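Sf11-rnase (Nicotiana alata, PDB 1IOO) cleaves RNA as a secreted T2-family ribonuclease of the tobacco style, where it takes part in gametophytic self-incompatibility, the rejection of self pollen. Local coordinates at residues D1-L5 with P172-F178; G159-L163 with K191-R195; K58-D62 with R78-W84. All coordinates share one frame; numbering follows the deposited sequence.

Interaction 1 (D1-L5 with P172-F178)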
loop_
_atom_site.group_PDB
_atom_site.type_symbol
_atom_site.label_atom_id
_atom_site.label_comp_id
_atom_site.label_asym_id
_atom_site.label_seq_id
_atom_site.Cartn_x
_atom_site.Cartn_y
_atom_site.Cartn_z
ATOM N N ASP A 1 14.990 3.114 16.781
ATOM C CA ASP A 1 14.097 3.849 15.844
ATOM C C ASP A 1 14.336 3.393 14.408
ATOM O O ASP A 1 15.479 3.305 13.955
ATOM C CB ASP A 1 14.344 5.356 15.962
ATOM C CG ASP A 1 13.492 6.159 15.007
ATOM O OD1 ASP A 1 12.279 5.883 14.927
ATOM O OD2 ASP A 1 14.033 7.068 14.339
ATOM N N PHE A 2 13.253 3.095 13.700
ATOM C CA PHE A 2 13.350 2.649 12.320
ATOM C C PHE A 2 13.787 3.792 11.407
ATOM O O PHE A 2 13.800 4.955 11.816
ATOM C CB PHE A 2 12.020 2.037 11.870
ATOM C CG PHE A 2 10.858 2.977 11.955
ATOM C CD1 PHE A 2 10.382 3.606 10.813
ATOM C CD2 PHE A 2 10.237 3.235 13.173
ATOM C CE1 PHE A 2 9.306 4.478 10.876
ATOM C CE2 PHE A 2 9.157 4.110 13.248
ATOM C CZ PHE A 2 8.690 4.733 12.094
ATOM N N GLU A 3 14.130 3.461 10.167
ATOM C CA GLU A 3 14.647 4.450 9.228
ATOM C C GLU A 3 13.550 5.159 8.434
ATOM O O GLU A 3 13.666 6.353 8.166
ATOM C CB GLU A 3 15.640 3.783 8.276
ATOM C CG GLU A 3 16.794 3.099 9.000
ATOM C CD GLU A 3 17.825 2.519 8.055
ATOM O OE1 GLU A 3 17.436 1.782 7.128
ATOM O OE2 GLU A 3 19.029 2.798 8.245
ATOM N N TYR A 4 12.499 4.445 8.044
ATOM C CA TYR A 4 11.451 5.083 7.248
ATOM C C TYR A 4 10.122 4.350 7.338
ATOM O O TYR A 4 10.035 3.233 7.848
ATOM C CB TYR A 4 11.888 5.139 5.777
ATOM C CG TYR A 4 12.054 3.776 5.130
ATOM C CD1 TYR A 4 10.997 3.164 4.454
ATOM C CD2 TYR A 4 13.258 3.074 5.231
ATOM C CE1 TYR A 4 11.133 1.891 3.901
ATOM C CE2 TYR A 4 13.404 1.802 4.683
ATOM C CZ TYR A 4 12.345 1.214 4.023
ATOM O OH TYR A 4 12.482 -0.057 3.510
ATOM N N LEU A 5 9.081 5.015 6.849
ATOM C CA LEU A 5 7.748 4.442 6.768
ATOM C C LEU A 5 7.385 4.235 5.314
ATOM O O LEU A 5 7.560 5.140 4.499
ATOM C CB LEU A 5 6.701 5.388 7.362
ATOM C CG LEU A 5 6.521 5.548 8.863
ATOM C CD1 LEU A 5 5.525 6.673 9.108
ATOM C CD2 LEU A 5 6.012 4.246 9.467
ATOM N N PRO A 172 10.288 8.747 9.521
ATOM C CA PRO A 172 9.571 8.156 10.657
ATOM C C PRO A 172 8.437 9.015 11.227
ATOM O O PRO A 172 7.406 8.485 11.650
ATOM C CB PRO A 172 10.688 7.893 11.659
ATOM C CG PRO A 172 11.821 7.492 10.754
ATOM C CD PRO A 172 11.744 8.558 9.669
ATOM N N ASN A 173 8.624 10.332 11.234
ATOM C CA ASN A 173 7.605 11.243 11.756
ATOM C C ASN A 173 6.554 11.582 10.695
ATOM O O ASN A 173 5.587 12.296 10.970
ATOM C CB ASN A 173 8.257 12.529 12.292
ATOM C CG ASN A 173 9.158 13.194 11.274
ATOM O OD1 ASN A 173 9.249 12.748 10.132
ATOM N ND2 ASN A 173 9.828 14.268 11.680
ATOM N N ALA A 174 6.757 11.069 9.483
ATOM C CA ALA A 174 5.830 11.267 8.365
ATOM C C ALA A 174 5.700 12.738 7.971
ATOM O O ALA A 174 4.712 13.134 7.353
ATOM C CB ALA A 174 4.457 10.702 8.717
ATOM N N ASP A 175 6.709 13.539 8.293
ATOM C CA ASP A 175 6.667 14.965 7.980
ATOM C C ASP A 175 7.395 15.276 6.672
ATOM O O ASP A 175 7.222 16.355 6.098
ATOM C CB ASP A 175 7.293 15.764 9.124
ATOM C CG ASP A 175 8.801 15.643 9.158
ATOM O OD1 ASP A 175 9.316 14.580 8.761
ATOM O OD2 ASP A 175 9.473 16.605 9.587
ATOM N N SER A 176 8.205 14.330 6.205
ATOM C CA SER A 176 8.965 14.521 4.970
ATOM C C SER A 176 9.007 13.244 4.134
ATOM O O SER A 176 8.711 12.155 4.625
ATOM C CB SER A 176 10.400 14.941 5.291
ATOM O OG SER A 176 10.430 16.096 6.111
ATOM N N MET A 177 9.387 13.388 2.868
ATOM C CA MET A 177 9.493 12.246 1.972
ATOM C C MET A 177 10.824 11.525 2.163
ATOM O O MET A 177 11.778 12.084 2.709
ATOM C CB MET A 177 9.359 12.695 0.516
ATOM C CG MET A 177 8.040 13.374 0.208
ATOM S SD MET A 177 6.642 12.323 0.650
ATOM C CE MET A 177 5.401 12.933 -0.446
ATOM N N PHE A 178 10.878 10.274 1.716
ATOM C CA PHE A 178 12.082 9.462 1.835
ATOM C C PHE A 178 12.184 8.489 0.668
ATOM O O PHE A 178 11.169 8.021 0.152
ATOM C CB PHE A 178 12.068 8.682 3.156
ATOM C CG PHE A 178 13.427 8.218 3.606
ATOM C CD1 PHE A 178 14.341 9.123 4.144
ATOM C CD2 PHE A 178 13.797 6.881 3.487
ATOM C CE1 PHE A 178 15.606 8.705 4.557
ATOM C CE2 PHE A 178 15.062 6.448 3.897
ATOM C CZ PHE A 178 15.967 7.365 4.435
#

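Interaction 2 (G159-L163 with K191-R195)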
loop_
_atom_site.group_PDB
_atom_site.type_symbol
_atom_site.label_atom_id
_atom_site.label_comp_id
_atom_site.label_asym_id
_atom_site.label_seq_id
_atom_site.Cartn_x
_atom_site.Cartn_y
_atom_site.Cartn_z
ATOM N N GLY A 159 5.895 -14.000 -17.577
ATOM C CA GLY A 159 6.226 -13.182 -18.728
ATOM C C GLY A 159 5.324 -11.977 -18.910
ATOM O O GLY A 159 5.530 -11.181 -19.826
ATOM N N THR A 160 4.324 -11.836 -18.046
ATOM C CA THR A 160 3.412 -10.704 -18.129
ATOM C C THR A 160 3.395 -9.922 -16.823
ATOM O O THR A 160 2.462 -10.039 -16.027
ATOM C CB THR A 160 1.975 -11.146 -18.454
ATOM O OG1 THR A 160 1.982 -11.946 -19.643
ATOM C CG2 THR A 160 1.085 -9.930 -18.692
ATOM N N PRO A 161 4.438 -9.120 -16.581
ATOM C CA PRO A 161 4.433 -8.361 -15.333
ATOM C C PRO A 161 3.332 -7.316 -15.338
ATOM O O PRO A 161 3.018 -6.734 -16.380
ATOM C CB PRO A 161 5.829 -7.742 -15.300
ATOM C CG PRO A 161 6.148 -7.552 -16.753
ATOM C CD PRO A 161 5.660 -8.859 -17.358
ATOM N N GLU A 162 2.729 -7.096 -14.176
ATOM C CA GLU A 162 1.678 -6.109 -14.059
ATOM C C GLU A 162 1.820 -5.303 -12.782
ATOM O O GLU A 162 2.396 -5.773 -11.800
ATOM C CB GLU A 162 0.301 -6.768 -14.108
ATOM C CG GLU A 162 -0.033 -7.694 -12.962
ATOM C CD GLU A 162 -1.426 -8.263 -13.111
ATOM O OE1 GLU A 162 -2.396 -7.600 -12.685
ATOM O OE2 GLU A 162 -1.550 -9.365 -13.680
ATOM N N LEU A 163 1.318 -4.073 -12.813
ATOM C CA LEU A 163 1.375 -3.205 -11.647
ATOM C C LEU A 163 0.527 -3.789 -10.536
ATOM O O LEU A 163 -0.686 -3.914 -10.676
ATOM C CB LEU A 163 0.883 -1.805 -12.019
ATOM C CG LEU A 163 1.058 -0.722 -10.952
ATOM C CD1 LEU A 163 2.536 -0.540 -10.627
ATOM C CD2 LEU A 163 0.467 0.580 -11.466
ATOM N N LYS A 191 7.211 -4.325 -21.135
ATOM C CA LYS A 191 6.276 -3.366 -20.580
ATOM C C LYS A 191 5.512 -3.962 -19.401
ATOM O O LYS A 191 5.470 -5.182 -19.220
ATOM C CB LYS A 191 5.305 -2.875 -21.657
ATOM C CG LYS A 191 5.978 -2.025 -22.735
ATOM C CD LYS A 191 4.959 -1.271 -23.571
ATOM C CE LYS A 191 5.636 -0.334 -24.561
ATOM N NZ LYS A 191 4.640 0.535 -25.258
ATOM N N VAL A 192 4.919 -3.086 -18.599
ATOM C CA VAL A 192 4.162 -3.489 -17.426
ATOM C C VAL A 192 2.672 -3.243 -17.629
ATOM O O VAL A 192 2.255 -2.142 -17.990
ATOM C CB VAL A 192 4.633 -2.695 -16.184
ATOM C CG1 VAL A 192 3.837 -3.105 -14.956
ATOM C CG2 VAL A 192 6.114 -2.932 -15.960
ATOM N N LEU A 193 1.869 -4.272 -17.385
ATOM C CA LEU A 193 0.433 -4.165 -17.548
ATOM C C LEU A 193 -0.223 -3.403 -16.393
ATOM O O LEU A 193 0.099 -3.620 -15.228
ATOM C CB LEU A 193 -0.189 -5.568 -17.620
ATOM C CG LEU A 193 -1.717 -5.648 -17.640
ATOM C CD1 LEU A 193 -2.248 -4.994 -18.909
ATOM C CD2 LEU A 193 -2.158 -7.107 -17.558
ATOM N N PHE A 194 -1.100 -2.469 -16.744
ATOM C CA PHE A 194 -1.924 -1.759 -15.772
ATOM C C PHE A 194 -3.340 -2.304 -15.913
ATOM O O PHE A 194 -4.120 -1.836 -16.736
ATOM C CB PHE A 194 -1.874 -0.243 -16.057
ATOM C CG PHE A 194 -2.404 0.635 -14.941
ATOM C CD1 PHE A 194 -2.767 0.112 -13.702
ATOM C CD2 PHE A 194 -2.535 2.010 -15.145
ATOM C CE1 PHE A 194 -3.252 0.941 -12.683
ATOM C CE2 PHE A 194 -3.018 2.847 -14.134
ATOM C CZ PHE A 194 -3.378 2.313 -12.901
ATOM N N ARG A 195 -3.638 -3.347 -15.145
ATOM C CA ARG A 195 -4.899 -4.072 -15.292
ATOM C C ARG A 195 -6.136 -3.213 -15.097
ATOM O O ARG A 195 -6.249 -2.449 -14.141
ATOM C CB ARG A 195 -4.935 -5.275 -14.355
ATOM C CG ARG A 195 -6.087 -6.229 -14.648
ATOM C CD ARG A 195 -5.952 -7.501 -13.825
ATOM N NE ARG A 195 -4.774 -8.281 -14.201
ATOM C CZ ARG A 195 -4.693 -9.037 -15.291
ATOM N NH1 ARG A 195 -5.726 -9.126 -16.121
ATOM N NH2 ARG A 195 -3.576 -9.696 -15.561
HETATM O O HOH W 1 3.616 -7.204 -18.984
HETATM O O HOH W 2 -2.161 -4.501 -12.892
#

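Interaction 3 (K58-D62 with R78-W84)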
loop_
_atom_site.group_PDB
_atom_site.type_symbol
_atom_site.label_atom_id
_atom_site.label_comp_id
_atom_site.label_asym_id
_atom_site.label_seq_id
_atom_site.Cartn_x
_atom_site.Cartn_y
_atom_site.Cartn_z
ATOM N N LYS A 58 -17.047 6.085 12.574
ATOM C CA LYS A 58 -16.385 6.762 11.462
ATOM C C LYS A 58 -15.094 6.071 11.047
ATOM O O LYS A 58 -14.882 5.818 9.862
ATOM C CB LYS A 58 -16.082 8.222 11.809
ATOM C CG LYS A 58 -15.473 9.005 10.651
ATOM C CD LYS A 58 -15.122 10.425 11.064
ATOM C CE LYS A 58 -14.588 11.238 9.892
ATOM N NZ LYS A 58 -13.321 10.688 9.331
ATOM N N MET A 59 -14.218 5.796 12.008
ATOM C CA MET A 59 -12.950 5.143 11.693
ATOM C C MET A 59 -13.186 3.825 10.967
ATOM O O MET A 59 -12.479 3.494 10.014
ATOM C CB MET A 59 -12.128 4.904 12.964
ATOM C CG MET A 59 -10.774 4.236 12.721
ATOM S SD MET A 59 -9.652 5.163 11.624
ATOM C CE MET A 59 -8.646 6.018 12.822
ATOM N N LEU A 60 -14.186 3.074 11.418
ATOM C CA LEU A 60 -14.510 1.806 10.790
ATOM C C LEU A 60 -14.964 2.011 9.345
ATOM O O LEU A 60 -14.514 1.306 8.444
ATOM C CB LEU A 60 -15.584 1.064 11.596
ATOM C CG LEU A 60 -16.125 -0.241 11.002
ATOM C CD1 LEU A 60 -14.984 -1.178 10.621
ATOM C CD2 LEU A 60 -17.032 -0.901 12.029
ATOM N N ASN A 61 -15.844 2.983 9.122
ATOM C CA ASN A 61 -16.311 3.257 7.769
ATOM C C ASN A 61 -15.174 3.752 6.885
ATOM O O ASN A 61 -15.094 3.400 5.709
ATOM C CB ASN A 61 -17.430 4.302 7.767
ATOM C CG ASN A 61 -18.726 3.761 8.322
ATOM O OD1 ASN A 61 -19.084 2.607 8.081
ATOM N ND2 ASN A 61 -19.449 4.597 9.060
ATOM N N ASP A 62 -14.299 4.578 7.450
ATOM C CA ASP A 62 -13.172 5.110 6.696
ATOM C C ASP A 62 -12.216 4.000 6.281
ATOM O O ASP A 62 -11.768 3.952 5.134
ATOM C CB ASP A 62 -12.399 6.156 7.509
ATOM C CG ASP A 62 -13.144 7.478 7.642
ATOM O OD1 ASP A 62 -14.053 7.746 6.833
ATOM O OD2 ASP A 62 -12.803 8.259 8.553
ATOM N N ARG A 78 -15.677 -6.017 8.728
ATOM C CA ARG A 78 -16.049 -4.918 9.615
ATOM C C ARG A 78 -16.127 -5.354 11.074
ATOM O O ARG A 78 -15.834 -4.571 11.978
ATOM C CB ARG A 78 -17.404 -4.343 9.200
ATOM C CG ARG A 78 -17.393 -3.546 7.903
ATOM C CD ARG A 78 -18.801 -3.085 7.563
ATOM N NE ARG A 78 -19.330 -2.195 8.590
ATOM C CZ ARG A 78 -19.120 -0.883 8.621
ATOM N NH1 ARG A 78 -18.399 -0.300 7.674
ATOM N NH2 ARG A 78 -19.613 -0.154 9.617
ATOM N N THR A 79 -16.512 -6.605 11.295
ATOM C CA THR A 79 -16.689 -7.123 12.646
ATOM C C THR A 79 -15.389 -7.647 13.260
ATOM O O THR A 79 -15.006 -7.228 14.354
ATOM C CB THR A 79 -17.730 -8.269 12.669
ATOM O OG1 THR A 79 -18.980 -7.786 12.163
ATOM C CG2 THR A 79 -17.936 -8.771 14.093
ATOM N N GLU A 80 -14.707 -8.547 12.558
ATOM C CA GLU A 80 -13.507 -9.173 13.109
ATOM C C GLU A 80 -12.214 -8.483 12.675
ATOM O O GLU A 80 -11.152 -8.753 13.239
ATOM C CB GLU A 80 -13.489 -10.662 12.767
ATOM C CG GLU A 80 -14.746 -11.406 13.216
ATOM C CD GLU A 80 -15.149 -11.093 14.649
ATOM O OE1 GLU A 80 -14.261 -11.013 15.519
ATOM O OE2 GLU A 80 -16.360 -10.935 14.907
ATOM N N GLN A 81 -12.295 -7.626 11.658
ATOM C CA GLN A 81 -11.142 -6.826 11.210
ATOM C C GLN A 81 -9.833 -7.645 11.185
ATOM O O GLN A 81 -8.798 -7.212 11.698
ATOM C CB GLN A 81 -11.030 -5.627 12.166
ATOM C CG GLN A 81 -12.362 -4.859 12.239
ATOM C CD GLN A 81 -12.425 -3.754 13.270
ATOM O OE1 GLN A 81 -11.408 -3.264 13.760
ATOM N NE2 GLN A 81 -13.645 -3.343 13.596
ATOM N N PRO A 82 -9.842 -8.791 10.500
ATOM C CA PRO A 82 -8.664 -9.661 10.429
ATOM C C PRO A 82 -7.398 -9.060 9.822
ATOM O O PRO A 82 -6.302 -9.263 10.346
ATOM C CB PRO A 82 -9.177 -10.865 9.647
ATOM C CG PRO A 82 -10.185 -10.258 8.728
ATOM C CD PRO A 82 -10.916 -9.282 9.616
ATOM N N SER A 83 -7.533 -8.337 8.717
ATOM C CA SER A 83 -6.360 -7.785 8.056
ATOM C C SER A 83 -5.804 -6.581 8.788
ATOM O O SER A 83 -4.588 -6.428 8.890
ATOM C CB SER A 83 -6.665 -7.449 6.600
ATOM O OG SER A 83 -7.009 -8.639 5.916
ATOM N N TRP A 84 -6.681 -5.715 9.289
ATOM C CA TRP A 84 -6.215 -4.563 10.040
ATOM C C TRP A 84 -5.471 -5.015 11.287
ATOM O O TRP A 84 -4.419 -4.471 11.623
ATOM C CB TRP A 84 -7.380 -3.645 10.421
ATOM C CG TRP A 84 -8.112 -3.127 9.224
ATOM C CD1 TRP A 84 -7.591 -2.918 7.969
ATOM C CD2 TRP A 84 -9.507 -2.795 9.139
ATOM N NE1 TRP A 84 -8.581 -2.494 7.115
ATOM C CE2 TRP A 84 -9.762 -2.408 7.803
ATOM C CE3 TRP A 84 -10.567 -2.790 10.059
ATOM C CZ2 TRP A 84 -11.033 -2.024 7.361
ATOM C CZ3 TRP A 84 -11.839 -2.407 9.616
ATOM C CH2 TRP A 84 -12.054 -2.030 8.278
#

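Interaction 1 (D1-L5 with P172-F178)
The start of strand 4-10, at a classic beta bulge where Glu3 and Tyr4 both face Asp37, meets the turn before strand 177-178 through the ring of Pro172. No hydrogen bond crosses here. Pro172 lies against the N-terminal residues: its CD is 3.3 Å from Glu3 O and its CG 3.4 Å from Phe2 O, so two carbonyls rest on ring carbons. Beside them the far end of the Phe2 ring slides past Pro172, with Phe2 CE1 3.7 Å from Pro172 CA and Phe2 CZ 3.8 Å from Pro172 CB. Phe2 reaches it because CG sits between the backbone N and the carbonyl carbon (chi1 59°). An alanine in place of Phe2 would strip Pro172 of this aromatic cover and is likely to open a gap between it and Cys95 and Pro36, which the ring also touches. Farther along, Phe178 swings in with Glu3 O over one face, and its CD2 stands 3.5 Å from Tyr4 CB. The Tyr4 and Phe178 planes are only 14° apart, but their centroids are 5.9 Å apart and the rings hardly overlap. Leu5 CD1 touches Pro172 O at 3.6 Å and Ala174 CB at 4.2 Å; Leu107 of helix 101-113 packs on both side chains. With no crossing hydrogen bond, the contact is held by van der Waals packing, carbonyl oxygens against proline carbons included, while polar groups at its edges are satisfied from outside: Asp1 by a salt bridge to Arg98, Pro172 O by Tyr99 OH.

Interaction 2 (G159-L163 with K191-R195)
Glu162 OE1 is gripped by three groups: Arg195 NE at 2.9 Å, Ser14 OG from outside the two segments, and water 2 at 3.1 Å from Glu162 OE1, a water with more acceptors in reach than protons to give. Arg195 holds the carboxylate side-on, its NH2 reaching Glu162 OE2 at 2.8 Å. Both oxygens lie near the guanidinium plane, yet the two flat groups are turned 38° apart, and NH2 meets OE2 from above the carboxylate plane. A bend at chi3 (-66°) folds the guanidinium back over Leu193, whose CD2 lies over one face of it, toward the rim. Leu163 N bonds Leu193 O at 2.7 Å and Leu193 N bonds Pro161 O at 2.9 Å, closing a single beta bridge between Glu162 and Leu193. Pro161 O also takes a proton from water 1, which gives its other to Lys191 O. Leu163 CD2 sits over the face of the Phe194 ring, a CH-pi contact 4.2 Å from the centroid. The bridge thus ties the start of strand 162-170 to strand 192-194, which pairs with strand 130-132, while Phe194 reaches Leu118 and Leu121 of helix 117-123 and Leu163 packs on Ile151 of strand 150-154.

Interaction 3 (K58-D62 with R78-W84)
Leu60 of helix 57-66 points its two methyls at different partners at the junction of helices 74-80 and 82-92: CD1 goes to the rim of the Trp84 indole, CD2 to the face of the Arg78 guanidinium. With CG anti to the backbone N (chi1 175°), the branch crosses Trp84 at about a right angle, and Leu60 CD1 lies near the ring plane, 3.5 Å from Trp84 CZ3. Leu60 CD2 stands 3.6 Å from Arg78 NH2, and Leu60 CG is also over that flat group, offset toward its rim. From the next residue, Asn61 OD1 is held end-on by both terminal nitrogens of the same arginine, Arg78 NH1 at 3.0 Å and Arg78 NH2 at 3.2 Å. Both hydrogen bonds are bent; NH2 comes from above the carbonyl plane of Asn61, whereas NH1 is only tilted from it. Gln81, which follows one helix and is the N-cap of the next, bonds Arg78 O through NE2 at 3.0 Å; NE2 also bonds Phe55 O, and OE1 accepts from Tyr52 OH. Trp84 NE1 is fixed by Trp67 O, and Gln69, a probable RNA-binding residue, bonds the start of helix 82-92. Buried Leu60 thus packs on indole edge and guanidinium face, while exposed Asn61 takes the polar contact: a charge-assisted hydrogen bond to a neutral oxygen rather than a salt bridge, with Arg78 probably held partly by the leucine against its face.

The three contacts lie apart, and none touches another: the centres of interactions 1 and 2 are about 30 Å apart, those of interactions 1 and 3 about 25 Å, and those of interactions 2 and 3 about 31 Å. Interactions 1 and 2 both reach the antiparallel sheet containing strands 4-10, 162-170 and 177-178, yet sit on opposite sides of the chain's centre, and their segments alternate along the sequence. Interaction 3 falls wholly between the two segments of interaction 1, among helices 57-66, 74-80 and 82-92, and ends before the first segment of interaction 2. The N-terminal and C-terminal ends are thus tied down separately, while the helices next to the probable RNA-binding Gln69 pack together independently of both.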